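Local atomic coordinates of cupin 2 conserved barrel domain protein (Desulfovibrio desulfuricans subsp. desulfuricans str. G20, PDB entry 2Q30), a protein that is of unknown function but folds as a small RmlC-like cupin, a double-stranded beta-helix, and assembles as a pair of subunits. Residues Ile35-Leu46 and Val94-Thr105; Val60-Phe68 and Pro77-Val85. All coordinates share one frame; numbering follows the deposited sequence. Where two conformers were deposited one is given.

Interactions 1 and 2 both pair strands that bend from one sheet of the barrel to the other, a worked example of the cupin design. Interaction 1 (35-46 with 94-105) is the more buried, a long antiparallel pairing lined with phenylalanines and valines; its ion pairs lie at the turn end, while Lys101 and two waters serve the more polar face. Interaction 2 (60-68 with 77-85) is shorter and only partly buried; one phenylalanine forms its apolar centre, and waters and the subunit interface take up its polar rim. The two share both sheets: strand 100-107 neighbours strand 56-63, strand 92-96 neighbours strand 66-69, and Thr98 OG1 bonds to the backbone N of Glu65.

Interaction 1: Ile35-Leu46 and Val94-Thr105; sequences IVSFTFKAGQEL and VRAVTDMKVLVT
Phe40 overlaps three residues of 94-105 on the barrel-facing side of the strands: its CB lies 3.4 Å from Ala96 CB, Val102 CG2 meets the ring at its edge, and Val94 CG1 approaches obliquely. The selenium of Met100, a selenomethionine, stands 5.2 Å from the centroid of the Phe40 ring, an oblique Met-aromatic contact, though the placement of its methyl is doubtful. Further along, Phe38 receives Val104 CG2 at its ring edge while Leu46 CD2 covers one face, so the bend of 35-46 folds its own leucine back over the ring. Beneath these side chains, Val36, Phe38 and Phe40 form hydrogen-bonded pairs with Val104, Val102 and Met100.

The other face of the sheet is more polar. With CG anti to the backbone N (chi1 -169°) and the rest of the chain extended, Lys101 runs across Thr39, its CD 3.4 Å from Thr39 OG1. Its NZ donates to two waters, which bridge to Ser37 OG and Thr39 OG1, and to Leu11 O.

At the turn, Asp99 divides its carboxylate: OD1 accepts Ala42 N at 2.9 Å on its anti lone pair, and OD2 meets Lys41 NZ at 2.8 Å on its syn side, in a salt bridge. Glu45 and Arg95 form a weakly bonded salt bridge, the main partner of Arg95 NH2 being Asp73. Through the type II turn of Lys41-Gln44, Gly43 N to Ala96 O and Ala96 N to Gln44 O keep the contact, and regular pairing follows from Glu45 with Arg95. Strands that stay paired while passing between sheets are characteristic of the cupin double-stranded beta-helix.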
loop_
_atom_site.group_PDB
_atom_site.type_symbol
_atom_site.label_atom_id
_atom_site.label_comp_id
_atom_site.label_asym_id
_atom_site.label_seq_id
_atom_site.Cartn_x
_atom_site.Cartn_y
_atom_site.Cartn_z
ATOM N N ILE A 35 -3.013 -4.942 -8.238
ATOM C CA ILE A 35 -2.897 -3.690 -7.542
ATOM C C ILE A 35 -3.741 -2.698 -8.331
ATOM O O ILE A 35 -3.483 -2.477 -9.529
ATOM C CB ILE A 35 -1.432 -3.220 -7.448
ATOM C CG1 ILE A 35 -0.537 -4.304 -6.855
ATOM C CG2 ILE A 35 -1.343 -1.955 -6.601
ATOM C CD1 ILE A 35 0.984 -3.914 -6.754
ATOM N N VAL A 36 -4.733 -2.106 -7.662
ATOM C CA VAL A 36 -5.627 -1.126 -8.273
ATOM C C VAL A 36 -5.885 0.040 -7.330
ATOM O O VAL A 36 -5.941 -0.135 -6.100
ATOM C CB VAL A 36 -6.983 -1.779 -8.669
ATOM C CG1 VAL A 36 -6.797 -2.664 -9.874
ATOM C CG2 VAL A 36 -7.588 -2.557 -7.491
ATOM N N SER A 37 -6.027 1.225 -7.909
ATOM C CA SER A 37 -6.292 2.423 -7.154
ATOM C C SER A 37 -7.736 2.825 -7.381
ATOM O O SER A 37 -8.333 2.476 -8.409
ATOM C CB SER A 37 -5.358 3.566 -7.527
ATOM O OG SER A 37 -5.557 4.015 -8.836
ATOM N N PHE A 38 -8.276 3.538 -6.391
ATOM C CA PHE A 38 -9.627 4.119 -6.442
ATOM C C PHE A 38 -9.492 5.565 -6.002
ATOM O O PHE A 38 -8.902 5.831 -4.956
ATOM C CB PHE A 38 -10.592 3.356 -5.575
ATOM C CG PHE A 38 -10.804 1.936 -6.003
ATOM C CD1 PHE A 38 -9.997 0.917 -5.519
ATOM C CD2 PHE A 38 -11.848 1.604 -6.879
ATOM C CE1 PHE A 38 -10.219 -0.411 -5.917
ATOM C CE2 PHE A 38 -12.062 0.302 -7.279
ATOM C CZ PHE A 38 -11.262 -0.715 -6.791
ATOM N N THR A 39 -9.950 6.495 -6.843
ATOM C CA THR A 39 -9.849 7.930 -6.562
ATOM C C THR A 39 -11.279 8.446 -6.438
ATOM O O THR A 39 -12.114 8.229 -7.325
ATOM C CB THR A 39 -9.085 8.686 -7.634
ATOM O OG1 THR A 39 -7.831 8.005 -7.897
ATOM C CG2 THR A 39 -8.842 10.130 -7.183
ATOM N N PHE A 40 -11.531 9.108 -5.324
ATOM C CA PHE A 40 -12.838 9.574 -4.963
ATOM C C PHE A 40 -12.865 11.057 -4.741
ATOM O O PHE A 40 -11.938 11.615 -4.155
ATOM C CB PHE A 40 -13.224 8.975 -3.606
ATOM C CG PHE A 40 -13.128 7.485 -3.528
ATOM C CD1 PHE A 40 -14.201 6.693 -3.879
ATOM C CD2 PHE A 40 -11.964 6.869 -3.061
ATOM C CE1 PHE A 40 -14.128 5.298 -3.779
ATOM C CE2 PHE A 40 -11.888 5.478 -2.956
ATOM C CZ PHE A 40 -12.983 4.702 -3.311
ATOM N N LYS A 41 -13.948 11.677 -5.204
ATOM C CA LYS A 41 -14.301 13.019 -4.783
ATOM C C LYS A 41 -14.986 12.780 -3.443
ATOM O O LYS A 41 -15.496 11.674 -3.184
ATOM C CB LYS A 41 -15.270 13.728 -5.737
ATOM C CG LYS A 41 -14.692 14.151 -7.093
ATOM C CD LYS A 41 -13.538 15.172 -6.991
ATOM C CE LYS A 41 -13.894 16.541 -6.417
ATOM N NZ LYS A 41 -12.634 17.363 -6.210
ATOM N N ALA A 42 -14.952 13.794 -2.584
ATOM C CA ALA A 42 -15.580 13.744 -1.251
ATOM C C ALA A 42 -17.034 13.279 -1.378
ATOM O O ALA A 42 -17.754 13.745 -2.263
ATOM C CB ALA A 42 -15.516 15.136 -0.569
ATOM N N GLY A 43 -17.427 12.317 -0.548
ATOM C CA GLY A 43 -18.780 11.760 -0.576
ATOM C C GLY A 43 -18.977 10.576 -1.499
ATOM O O GLY A 43 -20.006 9.918 -1.414
ATOM N N GLN A 44 -18.015 10.291 -2.383
ATOM C CA GLN A 44 -18.123 9.127 -3.270
ATOM C C GLN A 44 -17.731 7.881 -2.488
ATOM O O GLN A 44 -17.070 7.950 -1.422
ATOM C CB GLN A 44 -17.281 9.274 -4.521
ATOM C CG GLN A 44 -17.712 10.442 -5.395
ATOM C CD GLN A 44 -16.969 10.482 -6.728
ATOM O OE1 GLN A 44 -15.803 10.115 -6.810
ATOM N NE2 GLN A 44 -17.635 10.966 -7.766
ATOM N N GLU A 45 -18.136 6.746 -3.036
ATOM C CA GLU A 45 -17.989 5.483 -2.363
ATOM C C GLU A 45 -17.791 4.324 -3.307
ATOM O O GLU A 45 -18.387 4.285 -4.363
ATOM C CB GLU A 45 -19.307 5.262 -1.615
ATOM C CG GLU A 45 -19.403 4.070 -0.691
ATOM C CD GLU A 45 -20.792 3.935 -0.094
ATOM O OE1 GLU A 45 -21.546 4.943 -0.076
ATOM O OE2 GLU A 45 -21.119 2.812 0.347
ATOM N N LEU A 46 -16.951 3.392 -2.888
ATOM C CA LEU A 46 -16.772 2.114 -3.547
ATOM C C LEU A 46 -17.750 1.299 -2.712
ATOM O O LEU A 46 -17.507 1.116 -1.506
ATOM C CB LEU A 46 -15.357 1.592 -3.379
ATOM C CG LEU A 46 -15.044 0.160 -3.789
ATOM C CD1 LEU A 46 -15.405 -0.090 -5.258
ATOM C CD2 LEU A 46 -13.579 -0.068 -3.521
ATOM N N VAL A 94 -15.422 1.302 0.552
ATOM C CA VAL A 94 -14.701 2.519 0.969
ATOM C C VAL A 94 -15.587 3.722 0.715
ATOM O O VAL A 94 -16.180 3.787 -0.338
ATOM C CB VAL A 94 -13.406 2.692 0.172
ATOM C CG1 VAL A 94 -12.722 3.977 0.553
ATOM C CG2 VAL A 94 -12.463 1.500 0.389
ATOM N N ARG A 95 -15.667 4.640 1.682
ATOM C CA ARG A 95 -16.430 5.872 1.569
ATOM C C ARG A 95 -15.464 7.025 1.782
ATOM O O ARG A 95 -14.712 7.017 2.743
ATOM C CB ARG A 95 -17.520 5.881 2.621
ATOM C CG ARG A 95 -18.567 6.942 2.421
ATOM C CD ARG A 95 -19.666 6.745 3.444
ATOM N NE ARG A 95 -20.413 5.540 3.133
ATOM C CZ ARG A 95 -20.898 4.642 3.993
ATOM N NH1 ARG A 95 -20.694 4.690 5.305
ATOM N NH2 ARG A 95 -21.553 3.617 3.500
ATOM N N ALA A 96 -15.469 7.997 0.876
ATOM C CA ALA A 96 -14.595 9.142 0.974
ATOM C C ALA A 96 -15.305 10.271 1.727
ATOM O O ALA A 96 -16.411 10.669 1.338
ATOM C CB ALA A 96 -14.224 9.613 -0.382
ATOM N N VAL A 97 -14.682 10.774 2.794
ATOM C CA VAL A 97 -15.186 11.955 3.518
ATOM C C VAL A 97 -14.637 13.202 2.795
ATOM O O VAL A 97 -15.373 14.150 2.552
ATOM C CB VAL A 97 -14.825 11.930 5.024
ATOM C CG1 VAL A 97 -15.154 13.281 5.677
ATOM C CG2 VAL A 97 -15.570 10.768 5.728
ATOM N N THR A 98 -13.333 13.203 2.516
ATOM C CA THR A 98 -12.676 14.251 1.737
ATOM C C THR A 98 -12.351 13.618 0.388
ATOM O O THR A 98 -12.577 12.413 0.174
ATOM C CB THR A 98 -11.333 14.727 2.375
ATOM O OG1 THR A 98 -10.365 13.663 2.363
ATOM C CG2 THR A 98 -11.507 15.215 3.801
ATOM N N ASP A 99 -11.783 14.408 -0.529
ATOM C CA ASP A 99 -11.249 13.830 -1.796
ATOM C C ASP A 99 -10.181 12.828 -1.331
ATOM O O ASP A 99 -9.388 13.133 -0.441
ATOM C CB ASP A 99 -10.626 14.866 -2.708
ATOM C CG ASP A 99 -11.633 15.841 -3.288
ATOM O OD1 ASP A 99 -12.852 15.658 -3.155
ATOM O OD2 ASP A 99 -11.164 16.775 -3.942
HETATM N N MSE A 100 -10.188 11.638 -1.917
HETATM C CA MSE A 100 -9.405 10.542 -1.384
HETATM C C MSE A 100 -8.914 9.602 -2.450
HETATM O O MSE A 100 -9.603 9.363 -3.448
HETATM C CB MSE A 100 -10.319 9.766 -0.449
HETATM C CG MSE A 100 -9.669 8.757 0.454
HETATM SE SE MSE A 100 -11.048 7.612 1.185
HETATM C CE MSE A 100 -11.126 6.345 -0.158
ATOM N N LYS A 101 -7.715 9.071 -2.238
ATOM C CA LYS A 101 -7.189 8.025 -3.093
ATOM C C LYS A 101 -6.690 6.881 -2.221
ATOM O O LYS A 101 -6.024 7.099 -1.185
ATOM C CB LYS A 101 -6.132 8.526 -4.062
ATOM C CG LYS A 101 -5.762 7.528 -5.130
ATOM C CD LYS A 101 -4.849 8.134 -6.182
ATOM C CE LYS A 101 -4.497 7.157 -7.317
ATOM N NZ LYS A 101 -3.748 7.874 -8.421
ATOM N N VAL A 102 -7.033 5.666 -2.647
ATOM C CA VAL A 102 -6.591 4.441 -1.987
ATOM C C VAL A 102 -5.957 3.488 -2.985
ATOM O O VAL A 102 -6.230 3.573 -4.168
ATOM C CB VAL A 102 -7.748 3.718 -1.224
ATOM C CG1 VAL A 102 -8.345 4.660 -0.182
ATOM C CG2 VAL A 102 -8.807 3.176 -2.181
ATOM N N LEU A 103 -5.109 2.599 -2.469
ATOM C CA LEU A 103 -4.451 1.564 -3.253
ATOM C C LEU A 103 -4.868 0.234 -2.684
ATOM O O LEU A 103 -4.764 0.015 -1.489
ATOM C CB LEU A 103 -2.935 1.698 -3.158
ATOM C CG LEU A 103 -2.151 0.807 -4.137
ATOM C CD1 LEU A 103 -2.500 1.119 -5.604
ATOM C CD2 LEU A 103 -0.649 1.011 -3.891
ATOM N N VAL A 104 -5.317 -0.654 -3.553
ATOM C CA VAL A 104 -5.758 -1.968 -3.158
ATOM C C VAL A 104 -4.818 -2.980 -3.762
ATOM O O VAL A 104 -4.579 -2.915 -4.941
ATOM C CB VAL A 104 -7.204 -2.228 -3.650
ATOM C CG1 VAL A 104 -7.685 -3.659 -3.224
ATOM C CG2 VAL A 104 -8.124 -1.148 -3.120
ATOM N N THR A 105 -4.309 -3.901 -2.941
ATOM C CA THR A 105 -3.458 -5.023 -3.347
ATOM C C THR A 105 -4.214 -6.288 -2.949
ATOM O O THR A 105 -4.593 -6.442 -1.789
ATOM C CB THR A 105 -2.068 -4.996 -2.683
ATOM O OG1 THR A 105 -1.438 -3.751 -3.031
ATOM C CG2 THR A 105 -1.214 -6.175 -3.201
HETATM O O HOH W 1 -3.533 5.474 -9.959
HETATM O O HOH W 2 -6.034 8.924 -9.742
#

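Interaction 2: Val60-Phe68 and Pro77-Val85; sequences VVLEGEGEF and PAPRGAVLV
With CG anti to its carbonyl carbon (chi1 -62°), Phe68 sends its ring between Ala78 and Leu84, while Leu84, its CG anti to the backbone N (chi1 175°), runs antiparallel to it, so that Leu84 CB lies over the ring. The ring is sandwiched by CH-pi contacts: Ala78 CB stands 3.6 Å from the Phe68 centroid over one face, and Leu84 CB 3.5 Å from that centroid over the other. Ala82 CB comes in obliquely, and Ile59 adds to the apolar surroundings.

Val61 fits into the bend of 77-85, its CB 3.4 Å from Pro79 O and its CG2 against Ala78 CB. Both its backbone polar atoms are held by 77-85: Val61 N donates to Ala82 O at 2.8 Å and Val61 O accepts Gly81 N. Gly81 sits in the type II turn of Pro79-Ala82 with a positive phi that suits glycine. Gly66 and Ala78 form a second, reciprocal pair of backbone bonds.

At the rim, Arg80 lays its CD 3.4 Å from Glu63 OE1 of its own chain, yet its NH1 makes a salt bridge with Glu63 of the second subunit. One water joins Arg80 NH1 to Leu62 O, and another links Arg80 N to Glu65 OE2. Leu62 and Glu63 form a classic beta bulge opposite Lys101. Residues 82-85 also pair antiparallel with a strand of the second subunit, so this corner of the cupin barrel belongs to a sheet continued across the dimer.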
loop_
_atom_site.group_PDB
_atom_site.type_symbol
_atom_site.label_atom_id
_atom_site.label_comp_id
_atom_site.label_asym_id
_atom_site.label_seq_id
_atom_site.Cartn_x
_atom_site.Cartn_y
_atom_site.Cartn_z
ATOM N N VAL A 60 -4.885 0.679 1.274
ATOM C CA VAL A 60 -4.044 1.700 1.890
ATOM C C VAL A 60 -4.548 3.081 1.501
ATOM O O VAL A 60 -4.702 3.356 0.327
ATOM C CB VAL A 60 -2.585 1.555 1.413
ATOM C CG1 VAL A 60 -1.691 2.572 2.172
ATOM C CG2 VAL A 60 -2.123 0.125 1.658
ATOM N N VAL A 61 -4.796 3.952 2.482
ATOM C CA VAL A 61 -5.261 5.310 2.194
ATOM C C VAL A 61 -4.006 6.144 1.907
ATOM O O VAL A 61 -3.205 6.380 2.796
ATOM C CB VAL A 61 -6.081 5.950 3.344
ATOM C CG1 VAL A 61 -6.587 7.309 2.922
ATOM C CG2 VAL A 61 -7.253 5.032 3.752
ATOM N N LEU A 62 -3.873 6.576 0.663
ATOM C CA LEU A 62 -2.734 7.373 0.208
ATOM C C LEU A 62 -2.910 8.843 0.458
ATOM O O LEU A 62 -1.941 9.542 0.698
ATOM C CB LEU A 62 -2.559 7.217 -1.291
ATOM C CG LEU A 62 -2.426 5.813 -1.848
ATOM C CD1 LEU A 62 -2.421 5.908 -3.370
ATOM C CD2 LEU A 62 -1.172 5.151 -1.304
ATOM N N GLU A 63 -4.130 9.323 0.276
ATOM C CA GLU A 63 -4.422 10.738 0.428
ATOM C C GLU A 63 -5.861 10.896 0.803
ATOM O O GLU A 63 -6.721 10.116 0.348
ATOM C CB GLU A 63 -4.078 11.476 -0.877
ATOM C CG GLU A 63 -4.413 12.983 -0.986
ATOM C CD GLU A 63 -3.675 13.907 -0.026
ATOM O OE1 GLU A 63 -2.986 13.463 0.906
ATOM O OE2 GLU A 63 -3.816 15.137 -0.197
ATOM N N GLY A 64 -6.116 11.884 1.665
ATOM C CA GLY A 64 -7.456 12.184 2.129
ATOM C C GLY A 64 -7.897 11.295 3.256
ATOM O O GLY A 64 -7.107 10.485 3.770
ATOM N N GLU A 65 -9.160 11.473 3.642
ATOM C CA GLU A 65 -9.775 10.741 4.747
ATOM C C GLU A 65 -11.080 10.142 4.304
ATOM O O GLU A 65 -11.829 10.735 3.512
ATOM C CB GLU A 65 -10.128 11.639 5.942
ATOM C CG GLU A 65 -9.008 11.969 6.924
ATOM C CD GLU A 65 -9.537 12.258 8.368
ATOM O OE1 GLU A 65 -10.657 12.827 8.514
ATOM O OE2 GLU A 65 -8.827 11.918 9.356
ATOM N N GLY A 66 -11.383 9.001 4.903
ATOM C CA GLY A 66 -12.606 8.300 4.621
ATOM C C GLY A 66 -12.929 7.277 5.685
ATOM O O GLY A 66 -12.550 7.426 6.865
ATOM N N GLU A 67 -13.669 6.265 5.253
ATOM C CA GLU A 67 -14.096 5.153 6.091
ATOM C C GLU A 67 -13.979 3.853 5.332
ATOM O O GLU A 67 -14.278 3.816 4.123
ATOM C CB GLU A 67 -15.575 5.321 6.443
ATOM C CG GLU A 67 -15.845 6.546 7.210
ATOM C CD GLU A 67 -17.293 6.736 7.547
ATOM O OE1 GLU A 67 -18.140 6.632 6.640
ATOM O OE2 GLU A 67 -17.568 7.052 8.703
ATOM N N PHE A 68 -13.538 2.800 6.024
ATOM C CA PHE A 68 -13.596 1.445 5.485
ATOM C C PHE A 68 -14.968 0.968 5.874
ATOM O O PHE A 68 -15.315 0.985 7.055
ATOM C CB PHE A 68 -12.564 0.534 6.114
ATOM C CG PHE A 68 -11.177 0.964 5.865
ATOM C CD1 PHE A 68 -10.700 1.056 4.552
ATOM C CD2 PHE A 68 -10.321 1.243 6.915
ATOM C CE1 PHE A 68 -9.391 1.451 4.295
ATOM C CE2 PHE A 68 -9.007 1.609 6.665
ATOM C CZ PHE A 68 -8.550 1.727 5.363
ATOM N N PRO A 77 -12.889 4.215 10.744
ATOM C CA PRO A 77 -12.276 5.423 10.194
ATOM C C PRO A 77 -11.024 5.083 9.404
ATOM O O PRO A 77 -10.270 4.206 9.798
ATOM C CB PRO A 77 -11.950 6.255 11.436
ATOM C CG PRO A 77 -12.952 5.821 12.439
ATOM C CD PRO A 77 -13.087 4.343 12.208
ATOM N N ALA A 78 -10.854 5.743 8.273
ATOM C CA ALA A 78 -9.778 5.466 7.349
ATOM C C ALA A 78 -9.024 6.772 7.094
ATOM O O ALA A 78 -9.167 7.391 6.039
ATOM C CB ALA A 78 -10.356 4.874 6.065
ATOM N N PRO A 79 -8.248 7.232 8.093
ATOM C CA PRO A 79 -7.469 8.424 7.873
ATOM C C PRO A 79 -6.338 8.130 6.890
ATOM O O PRO A 79 -6.070 6.968 6.587
ATOM C CB PRO A 79 -6.925 8.741 9.269
ATOM C CG PRO A 79 -6.798 7.407 9.906
ATOM C CD PRO A 79 -8.043 6.707 9.457
ATOM N N ARG A 80 -5.657 9.173 6.435
ATOM C CA ARG A 80 -4.545 9.006 5.502
ATOM C C ARG A 80 -3.523 8.073 6.132
ATOM O O ARG A 80 -3.230 8.171 7.320
ATOM C CB ARG A 80 -3.916 10.358 5.164
ATOM C CG ARG A 80 -2.807 10.288 4.107
ATOM C CD ARG A 80 -2.306 11.689 3.775
ATOM N NE ARG A 80 -1.646 12.345 4.902
ATOM C CZ ARG A 80 -0.388 12.144 5.330
ATOM N NH1 ARG A 80 0.421 11.277 4.757
ATOM N NH2 ARG A 80 0.056 12.829 6.383
ATOM N N GLY A 81 -3.022 7.128 5.360
ATOM C CA GLY A 81 -2.069 6.175 5.873
ATOM C C GLY A 81 -2.666 4.964 6.574
ATOM O O GLY A 81 -1.924 4.094 7.007
ATOM N N ALA A 82 -3.995 4.899 6.711
ATOM C CA ALA A 82 -4.653 3.746 7.311
ATOM C C ALA A 82 -4.634 2.624 6.309
ATOM O O ALA A 82 -4.667 2.868 5.095
ATOM C CB ALA A 82 -6.090 4.068 7.743
ATOM N N VAL A 83 -4.529 1.387 6.811
ATOM C CA VAL A 83 -4.553 0.193 5.973
ATOM C C VAL A 83 -5.564 -0.779 6.534
ATOM O O VAL A 83 -5.551 -1.028 7.726
ATOM C CB VAL A 83 -3.141 -0.504 5.827
ATOM C CG1 VAL A 83 -2.549 -0.858 7.131
ATOM C CG2 VAL A 83 -3.234 -1.747 4.948
ATOM N N LEU A 84 -6.452 -1.275 5.675
ATOM C CA LEU A 84 -7.437 -2.289 6.022
ATOM C C LEU A 84 -6.897 -3.568 5.431
ATOM O O LEU A 84 -6.452 -3.519 4.305
ATOM C CB LEU A 84 -8.756 -1.987 5.337
ATOM C CG LEU A 84 -9.897 -3.004 5.483
ATOM C CD1 LEU A 84 -10.438 -3.005 6.877
ATOM C CD2 LEU A 84 -10.967 -2.632 4.461
ATOM N N VAL A 85 -6.917 -4.676 6.184
ATOM C CA VAL A 85 -6.579 -5.997 5.659
ATOM C C VAL A 85 -7.804 -6.883 5.875
ATOM O O VAL A 85 -8.346 -6.942 6.974
ATOM C CB VAL A 85 -5.349 -6.654 6.309
ATOM C CG1 VAL A 85 -4.928 -7.950 5.486
ATOM C CG2 VAL A 85 -4.185 -5.690 6.346
HETATM O O HOH W 3 0.241 9.614 2.214
HETATM O O HOH W 4 -5.959 11.565 8.003
#